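Local structure of aspartokinase (Synechocystis, 3L76) at residues A[271-276]-A[328-333]; A[282-287]-A[335-340]; A[321-326]-A[349-354]. The protein probably phosphorylates the beta-carboxyl group of L-aspartate with ATP, the first step toward lysine and threonine, and carries ACT domains that bind both amino acids. One frame throughout, in Å; residues are numbered along the deposited sequence. Where two conformers were deposited one is given.

Overall arrangement
All three contacts belong to the first ACT unit of the regulatory half, where helices 284-294 and 323-333 pack on an antiparallel sheet. All three touching residues of contact 1 are buried: it lays the second half of helix 323-333 on strand 271-279 and is almost wholly apolar. Contact 3 uses the start of the same helix, against the neighbouring strand 348-361, and runs out to solvent at K353. Contact 2 is also buried but joins the loop after that helix to helix 284-294, whose first turn holds a bound threonine, so an apolar side lies next to a polar one. Contacts 1 and 2 meet through L275 and L337; contacts 1 and 3 share the A274-I350 backbone pairing.

Contact 1 (A[271-276]-A[328-333]); sequences AKVALL and AVTSAI
T330 turns its side chain from helix 323-333 down onto V273 and L275, two residues that rise from the same face of strand 271-279. The apolar part comes first. T330 CG2 lies 3.8 Å from L275 CG, so the methyl meets the branch point of the leucine, and the same methyl stands 4.1 Å from V273 CG1. It therefore sits over the strand between the two residues. V273 reaches it with the branch that is anti to the backbone N (chi1 -178°), while its other methyl, CG2, is turned to L323 near the start of the helix. In both pairs the side chains run past each other in opposite senses. I292 of helix 284-294, F316 of strand 311-318 and I349 of strand 348-361 also pack on T330, which is how one threonine comes to touch the other helix as well as the sheet.

The polar part stays within the helix. V273 CG1 approaches T330 OG1 to 3.9 Å, a van der Waals distance, and the hydroxyl spends its proton on A326 O, one turn back. T330 has its OG1 beside the backbone N (chi1 -57°), which brings the oxygen to that carbonyl and leaves CG2 for the sheet. The consequence is that, with its hydroxyl satisfied by A326 O, T330 can lie against hydrocarbon, its methyl doing most of the touching.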
loop_
_atom_site.group_PDB
_atom_site.type_symbol
_atom_site.label_atom_id
_atom_site.label_comp_id
_atom_site.label_asym_id
_atom_site.label_seq_id
_atom_site.Cartn_x
_atom_site.Cartn_y
_atom_site.Cartn_z
ATOM N N ALA A 271 -17.199 -52.957 -11.785
ATOM C CA ALA A 271 -18.357 -53.649 -12.355
ATOM C C ALA A 271 -19.625 -53.172 -11.647
ATOM O O ALA A 271 -19.643 -52.990 -10.426
ATOM C CB ALA A 271 -18.211 -55.168 -12.236
ATOM N N LYS A 272 -20.681 -52.964 -12.420
ATOM C CA LYS A 272 -21.920 -52.411 -11.887
ATOM C C LYS A 272 -22.964 -53.482 -11.526
ATOM O O LYS A 272 -23.244 -54.415 -12.299
ATOM C CB LYS A 272 -22.524 -51.400 -12.875
ATOM C CG LYS A 272 -23.802 -50.723 -12.379
ATOM C CD LYS A 272 -24.569 -50.062 -13.505
ATOM C CE LYS A 272 -25.206 -51.086 -14.421
ATOM N NZ LYS A 272 -26.083 -50.473 -15.472
ATOM N N VAL A 273 -23.521 -53.341 -10.329
ATOM C CA VAL A 273 -24.774 -53.971 -9.992
ATOM C C VAL A 273 -25.826 -52.880 -9.769
ATOM O O VAL A 273 -25.593 -51.922 -9.048
ATOM C CB VAL A 273 -24.673 -54.828 -8.719
ATOM C CG1 VAL A 273 -25.989 -55.491 -8.458
ATOM C CG2 VAL A 273 -23.566 -55.876 -8.846
ATOM N N ALA A 274 -26.985 -53.020 -10.396
ATOM C CA ALA A 274 -28.079 -52.092 -10.144
ATOM C C ALA A 274 -29.354 -52.853 -9.767
ATOM O O ALA A 274 -29.685 -53.882 -10.369
ATOM C CB ALA A 274 -28.315 -51.192 -11.371
ATOM N N LEU A 275 -30.034 -52.358 -8.739
ATOM C CA LEU A 275 -31.391 -52.774 -8.415
ATOM C C LEU A 275 -32.366 -51.753 -8.975
ATOM O O LEU A 275 -32.373 -50.606 -8.549
ATOM C CB LEU A 275 -31.576 -52.853 -6.907
ATOM C CG LEU A 275 -31.865 -54.252 -6.374
ATOM C CD1 LEU A 275 -32.197 -54.177 -4.899
ATOM C CD2 LEU A 275 -33.005 -54.906 -7.163
ATOM N N LEU A 276 -33.182 -52.175 -9.934
ATOM C CA LEU A 276 -34.120 -51.286 -10.612
ATOM C C LEU A 276 -35.508 -51.309 -9.978
ATOM O O LEU A 276 -35.963 -52.349 -9.498
ATOM C CB LEU A 276 -34.255 -51.713 -12.071
ATOM C CG LEU A 276 -32.980 -51.799 -12.894
ATOM C CD1 LEU A 276 -33.290 -52.416 -14.238
ATOM C CD2 LEU A 276 -32.340 -50.418 -13.045
ATOM N N ALA A 328 -25.292 -62.176 -6.970
ATOM C CA ALA A 328 -26.034 -63.240 -6.315
ATOM C C ALA A 328 -26.696 -62.750 -5.028
ATOM O O ALA A 328 -27.887 -62.971 -4.819
ATOM C CB ALA A 328 -25.123 -64.437 -6.045
ATOM N N VAL A 329 -25.928 -62.079 -4.176
ATOM C CA VAL A 329 -26.446 -61.561 -2.912
ATOM C C VAL A 329 -27.575 -60.572 -3.145
ATOM O O VAL A 329 -28.608 -60.618 -2.474
ATOM C CB VAL A 329 -25.364 -60.836 -2.103
ATOM C CG1 VAL A 329 -25.935 -60.411 -0.761
ATOM C CG2 VAL A 329 -24.148 -61.733 -1.922
ATOM N N THR A 330 -27.362 -59.663 -4.091
ATOM C CA THR A 330 -28.381 -58.693 -4.460
ATOM C C THR A 330 -29.635 -59.405 -4.977
ATOM O O THR A 330 -30.750 -59.071 -4.576
ATOM C CB THR A 330 -27.845 -57.666 -5.499
ATOM O OG1 THR A 330 -26.686 -56.995 -4.967
ATOM C CG2 THR A 330 -28.914 -56.625 -5.842
ATOM N N SER A 331 -29.448 -60.400 -5.843
ATOM C CA SER A 331 -30.571 -61.171 -6.372
ATOM C C SER A 331 -31.400 -61.823 -5.275
ATOM O O SER A 331 -32.587 -62.104 -5.474
ATOM C CB SER A 331 -30.105 -62.234 -7.371
ATOM O OG SER A 331 -29.805 -61.655 -8.633
ATOM N N ALA A 332 -30.784 -62.037 -4.116
ATOM C CA ALA A 332 -31.460 -62.738 -3.031
ATOM C C ALA A 332 -32.202 -61.806 -2.065
ATOM O O ALA A 332 -33.237 -62.166 -1.513
ATOM C CB ALA A 332 -30.475 -63.624 -2.283
ATOM N N ILE A 333 -31.667 -60.613 -1.859
ATOM C CA ILE A 333 -32.349 -59.612 -1.047
ATOM C C ILE A 333 -33.582 -59.061 -1.771
ATOM O O ILE A 333 -34.623 -58.815 -1.159
ATOM C CB ILE A 333 -31.431 -58.427 -0.742
ATOM C CG1 ILE A 333 -30.060 -58.917 -0.278
ATOM C CG2 ILE A 333 -32.073 -57.522 0.291
ATOM C CD1 ILE A 333 -29.021 -57.826 -0.249
#

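Contact 2 (A[282-287]-A[335-340]); sequences PGVASK and PALRSY. With THR (threonine), chain C.
The carboxylate oxygen OXT of the bound threonine lies at the first turn of helix 284-294. A285 N donates a hydrogen bond to THR OXT over 2.8 Å, with an angle of 164° at the hydrogen. V284 N is close as well, 3.0 Å from THR OXT. G283 fills the N-cap position at a positive phi (106°), a backbone shape that suits glycine, and its carbonyl accepts from K287 N to close the turn. The threonine is also hydrogen-bonded to D280, Q304, N557 and I558; the last two come from a different ACT unit of the same chain, so the ligand lies between units.

V284 joins this pocket to segment 335-340. Its CB is 3.6 Å from THR OXT, while CG1, anti to the backbone N (chi1 -177°), leads across to the other segment. There V284 CG1 meets L337 CG at 3.9 Å, the two side chains crossing at a slant. K287, one turn further along the helix, lends the aliphatic part of its chain: K287 CD comes within 4.3 Å of L337 CD1, and its NZ has a long, weak ion pair with D291. L275 and V278 of strand 271-279 also pack on L337. The chemistry splits by side: one backbone N-H, with a second N close by, faces the carboxylate, probably favoured by the helix dipole, while the neighbouring hydrocarbon of V284 and K287 meets L337 without any polar bond.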
loop_
_atom_site.group_PDB
_atom_site.type_symbol
_atom_site.label_atom_id
_atom_site.label_comp_id
_atom_site.label_asym_id
_atom_site.label_seq_id
_atom_site.Cartn_x
_atom_site.Cartn_y
_atom_site.Cartn_z
ATOM N N PRO A 282 -38.333 -45.145 3.202
ATOM C CA PRO A 282 -37.261 -45.408 4.164
ATOM C C PRO A 282 -37.028 -46.905 4.384
ATOM O O PRO A 282 -37.982 -47.684 4.441
ATOM C CB PRO A 282 -37.786 -44.757 5.449
ATOM C CG PRO A 282 -38.695 -43.700 4.985
ATOM C CD PRO A 282 -39.359 -44.251 3.760
ATOM N N GLY A 283 -35.763 -47.295 4.498
ATOM C CA GLY A 283 -35.411 -48.661 4.831
ATOM C C GLY A 283 -34.870 -49.486 3.682
ATOM O O GLY A 283 -34.163 -50.465 3.900
ATOM N N VAL A 284 -35.203 -49.101 2.455
ATOM C CA VAL A 284 -34.796 -49.872 1.294
ATOM C C VAL A 284 -33.270 -49.917 1.138
ATOM O O VAL A 284 -32.671 -51.001 1.141
ATOM C CB VAL A 284 -35.438 -49.345 0.015
ATOM C CG1 VAL A 284 -35.055 -50.228 -1.153
ATOM C CG2 VAL A 284 -36.944 -49.308 0.167
ATOM N N ALA A 285 -32.633 -48.756 1.011
ATOM C CA ALA A 285 -31.182 -48.749 0.813
ATOM C C ALA A 285 -30.506 -49.390 2.008
ATOM O O ALA A 285 -29.574 -50.175 1.849
ATOM C CB ALA A 285 -30.651 -47.336 0.577
ATOM N N SER A 286 -30.994 -49.064 3.203
ATOM C CA SER A 286 -30.498 -49.678 4.425
ATOM C C SER A 286 -30.387 -51.201 4.301
ATOM O O SER A 286 -29.317 -51.764 4.518
ATOM C CB SER A 286 -31.394 -49.322 5.602
ATOM O OG SER A 286 -30.848 -49.825 6.804
ATOM N N LYS A 287 -31.483 -51.863 3.929
ATOM C CA LYS A 287 -31.491 -53.325 3.836
ATOM C C LYS A 287 -30.547 -53.874 2.773
ATOM O O LYS A 287 -29.798 -54.806 3.035
ATOM C CB LYS A 287 -32.899 -53.896 3.616
ATOM C CG LYS A 287 -32.875 -55.414 3.477
ATOM C CD LYS A 287 -34.204 -56.061 3.800
ATOM C CE LYS A 287 -34.007 -57.468 4.375
ATOM N NZ LYS A 287 -33.350 -57.461 5.721
ATOM N N PRO A 335 -36.244 -59.952 -3.657
ATOM C CA PRO A 335 -37.641 -60.361 -3.434
ATOM C C PRO A 335 -38.237 -59.798 -2.140
ATOM O O PRO A 335 -39.427 -59.495 -2.089
ATOM C CB PRO A 335 -37.554 -61.889 -3.378
ATOM C CG PRO A 335 -36.368 -62.212 -4.216
ATOM C CD PRO A 335 -35.376 -61.102 -3.965
ATOM N N ALA A 336 -37.409 -59.629 -1.120
ATOM C CA ALA A 336 -37.860 -59.050 0.142
ATOM C C ALA A 336 -38.275 -57.582 0.033
ATOM O O ALA A 336 -38.876 -57.046 0.958
ATOM C CB ALA A 336 -36.786 -59.211 1.217
ATOM N N LEU A 337 -37.944 -56.926 -1.079
ATOM C CA LEU A 337 -38.338 -55.527 -1.280
ATOM C C LEU A 337 -39.622 -55.398 -2.110
ATOM O O LEU A 337 -40.008 -54.297 -2.493
ATOM C CB LEU A 337 -37.213 -54.742 -1.961
ATOM C CG LEU A 337 -36.072 -54.037 -1.213
ATOM C CD1 LEU A 337 -35.944 -54.448 0.238
ATOM C CD2 LEU A 337 -34.749 -54.227 -1.953
ATOM N N ARG A 338 -40.280 -56.522 -2.382
ATOM C CA ARG A 338 -41.445 -56.532 -3.277
ATOM C C ARG A 338 -42.813 -56.634 -2.577
ATOM O O ARG A 338 -42.902 -56.852 -1.377
ATOM C CB ARG A 338 -41.315 -57.663 -4.314
ATOM C CG ARG A 338 -39.996 -57.663 -5.069
ATOM C CD ARG A 338 -40.018 -58.678 -6.196
ATOM N NE ARG A 338 -38.793 -58.652 -6.992
ATOM C CZ ARG A 338 -38.046 -59.718 -7.279
ATOM N NH1 ARG A 338 -38.366 -60.933 -6.834
ATOM N NH2 ARG A 338 -36.961 -59.569 -8.019
ATOM N N SER A 339 -43.873 -56.454 -3.355
ATOM C CA SER A 339 -45.229 -56.748 -2.914
ATOM C C SER A 339 -45.271 -58.165 -2.370
ATOM O O SER A 339 -45.360 -58.364 -1.173
ATOM C CB SER A 339 -46.198 -56.648 -4.091
ATOM O OG SER A 339 -46.114 -55.376 -4.687
ATOM N N TYR A 340 -45.252 -59.145 -3.271
ATOM C CA TYR A 340 -44.982 -60.531 -2.897
ATOM C C TYR A 340 -43.651 -60.917 -3.527
ATOM O O TYR A 340 -43.283 -60.365 -4.563
ATOM C CB TYR A 340 -46.127 -61.494 -3.303
ATOM C CG TYR A 340 -46.695 -61.354 -4.714
ATOM C CD1 TYR A 340 -46.576 -62.398 -5.640
ATOM C CD2 TYR A 340 -47.395 -60.214 -5.103
ATOM C CE1 TYR A 340 -47.110 -62.299 -6.931
ATOM C CE2 TYR A 340 -47.940 -60.098 -6.393
ATOM C CZ TYR A 340 -47.796 -61.140 -7.302
ATOM O OH TYR A 340 -48.352 -61.021 -8.568
HETATM N N THR C . -35.779 -44.030 -0.504
HETATM C CA THR C . -35.143 -45.325 -0.224
HETATM C C THR C . -34.547 -45.378 1.179
HETATM O O THR C . -34.578 -44.375 1.913
HETATM C CB THR C . -34.070 -45.681 -1.271
HETATM O OG1 THR C . -33.021 -44.699 -1.250
HETATM C CG2 THR C . -34.695 -45.702 -2.660
HETATM O OXT THR C . -34.058 -46.433 1.600
#

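Contact 3 (A[321-326]-A[349-354]); sequences DLLNTA and IIVEKG
In this ACT unit the first turn of helix 323-333 meets the early part of strand 348-361: L323 points down at V351 and K353 of segment 349-354. L323 has CG anti to the backbone N (chi1 173°), which carries both methyls away from the helix and over the strand. The leucine crosses V351 obliquely, and V351 CG2 points at the fork of L323, 3.6 Å from L323 CG. L323 CD2 stands at the same distance, 3.6 Å, from V351 CG2, whereas the L323 CD1 to V351 CG2 separation is too short to be reliable. The second neighbour is better placed: L323 CD2 lies 3.9 Å from K353 CG. K353 is bent at chi2 (-106°), and it is the aliphatic root of the chain that covers the leucine, at the exposed border of the contact.

In the ACT fold the first and last strands of the unit lie side by side in the sheet, and L323 covers that junction, since it also packs on A271 of strand 271-279. A326 N donates to L322 O over 2.8 Å, which fixes the turn that presents L323. On the strand, E352 leaves the backbone away from segment 321-326; OE1 has a long, weak ion pair with K272, and OE2 lies near the carboxylate of E387, where K272 may offset the charge. K353 O accepts a hydrogen bond from K320 NZ.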
loop_
_atom_site.group_PDB
_atom_site.type_symbol
_atom_site.label_atom_id
_atom_site.label_comp_id
_atom_site.label_asym_id
_atom_site.label_seq_id
_atom_site.Cartn_x
_atom_site.Cartn_y
_atom_site.Cartn_z
ATOM N N ASP A 321 -13.876 -58.997 -9.855
ATOM C CA ASP A 321 -13.861 -60.358 -9.336
ATOM C C ASP A 321 -14.958 -60.609 -8.313
ATOM O O ASP A 321 -15.256 -61.760 -7.957
ATOM C CB ASP A 321 -12.503 -60.660 -8.698
ATOM C CG ASP A 321 -11.419 -60.920 -9.724
ATOM O OD1 ASP A 321 -11.756 -61.253 -10.878
ATOM O OD2 ASP A 321 -10.231 -60.797 -9.373
ATOM N N LEU A 322 -15.533 -59.523 -7.820
ATOM C CA LEU A 322 -16.590 -59.598 -6.824
ATOM C C LEU A 322 -17.986 -59.458 -7.429
ATOM O O LEU A 322 -18.981 -59.640 -6.737
ATOM C CB LEU A 322 -16.369 -58.518 -5.767
ATOM C CG LEU A 322 -16.174 -59.065 -4.360
ATOM C CD1 LEU A 322 -15.608 -60.458 -4.418
ATOM C CD2 LEU A 322 -15.251 -58.169 -3.617
ATOM N N LEU A 323 -18.055 -59.120 -8.714
ATOM C CA LEU A 323 -19.343 -58.891 -9.374
ATOM C C LEU A 323 -20.308 -60.070 -9.225
ATOM O O LEU A 323 -21.482 -59.894 -8.899
ATOM C CB LEU A 323 -19.146 -58.622 -10.858
ATOM C CG LEU A 323 -20.490 -58.548 -11.577
ATOM C CD1 LEU A 323 -21.269 -57.371 -11.026
ATOM C CD2 LEU A 323 -20.315 -58.434 -13.079
ATOM N N ASN A 324 -19.815 -61.274 -9.497
ATOM C CA ASN A 324 -20.631 -62.474 -9.356
ATOM C C ASN A 324 -21.182 -62.634 -7.943
ATOM O O ASN A 324 -22.378 -62.832 -7.755
ATOM C CB ASN A 324 -19.847 -63.723 -9.779
ATOM C CG ASN A 324 -19.726 -63.851 -11.288
ATOM O OD1 ASN A 324 -20.378 -63.125 -12.043
ATOM N ND2 ASN A 324 -18.894 -64.775 -11.734
ATOM N N THR A 325 -20.310 -62.555 -6.945
ATOM C CA THR A 325 -20.769 -62.602 -5.565
ATOM C C THR A 325 -21.818 -61.532 -5.346
ATOM O O THR A 325 -22.894 -61.800 -4.827
ATOM C CB THR A 325 -19.649 -62.319 -4.584
ATOM O OG1 THR A 325 -18.627 -63.316 -4.715
ATOM C CG2 THR A 325 -20.194 -62.325 -3.171
ATOM N N ALA A 326 -21.486 -60.310 -5.754
ATOM C CA ALA A 326 -22.336 -59.158 -5.497
ATOM C C ALA A 326 -23.723 -59.284 -6.147
ATOM O O ALA A 326 -24.730 -58.889 -5.556
ATOM C CB ALA A 326 -21.628 -57.878 -5.946
ATOM N N ILE A 349 -32.696 -57.061 -10.983
ATOM C CA ILE A 349 -31.259 -56.850 -10.922
ATOM C C ILE A 349 -30.612 -56.872 -12.312
ATOM O O ILE A 349 -30.950 -57.716 -13.146
ATOM C CB ILE A 349 -30.595 -57.874 -9.979
ATOM C CG1 ILE A 349 -31.195 -57.757 -8.577
ATOM C CG2 ILE A 349 -29.087 -57.686 -9.930
ATOM C CD1 ILE A 349 -32.572 -58.406 -8.448
ATOM N N ILE A 350 -29.702 -55.920 -12.558
ATOM C CA ILE A 350 -28.895 -55.929 -13.775
ATOM C C ILE A 350 -27.441 -55.756 -13.395
ATOM O O ILE A 350 -27.118 -55.373 -12.268
ATOM C CB ILE A 350 -29.315 -54.862 -14.794
ATOM C CG1 ILE A 350 -28.887 -53.467 -14.311
ATOM C CG2 ILE A 350 -30.809 -54.979 -15.098
ATOM C CD1 ILE A 350 -29.582 -52.318 -15.010
ATOM N N VAL A 351 -26.565 -56.026 -14.351
ATOM C CA VAL A 351 -25.159 -56.165 -14.062
ATOM C C VAL A 351 -24.429 -55.697 -15.310
ATOM O O VAL A 351 -24.913 -55.909 -16.415
ATOM C CB VAL A 351 -24.877 -57.648 -13.690
ATOM C CG1 VAL A 351 -24.486 -58.453 -14.916
ATOM C CG2 VAL A 351 -23.856 -57.738 -12.630
ATOM N N GLU A 352 -23.298 -55.016 -15.145
ATOM C CA GLU A 352 -22.570 -54.486 -16.300
ATOM C C GLU A 352 -21.065 -54.591 -16.075
ATOM O O GLU A 352 -20.518 -53.960 -15.174
ATOM C CB GLU A 352 -22.990 -53.040 -16.564
ATOM C CG GLU A 352 -22.495 -52.458 -17.888
ATOM C CD GLU A 352 -22.715 -50.974 -17.981
ATOM O OE1 GLU A 352 -23.207 -50.369 -17.000
ATOM O OE2 GLU A 352 -22.384 -50.410 -19.036
ATOM N N LYS A 353 -20.395 -55.393 -16.896
ATOM C CA LYS A 353 -19.014 -55.761 -16.603
ATOM C C LYS A 353 -17.963 -54.863 -17.263
ATOM O O LYS A 353 -16.846 -54.740 -16.750
ATOM C CB LYS A 353 -18.773 -57.225 -16.971
ATOM C CG LYS A 353 -17.837 -57.961 -15.994
ATOM C CD LYS A 353 -16.434 -58.205 -16.560
ATOM C CE LYS A 353 -15.612 -59.070 -15.616
ATOM N NZ LYS A 353 -14.251 -59.370 -16.162
ATOM N N GLY A 354 -18.304 -54.233 -18.388
ATOM C CA GLY A 354 -17.259 -53.616 -19.200
ATOM C C GLY A 354 -17.154 -52.118 -19.054
ATOM O O GLY A 354 -17.185 -51.390 -20.032
#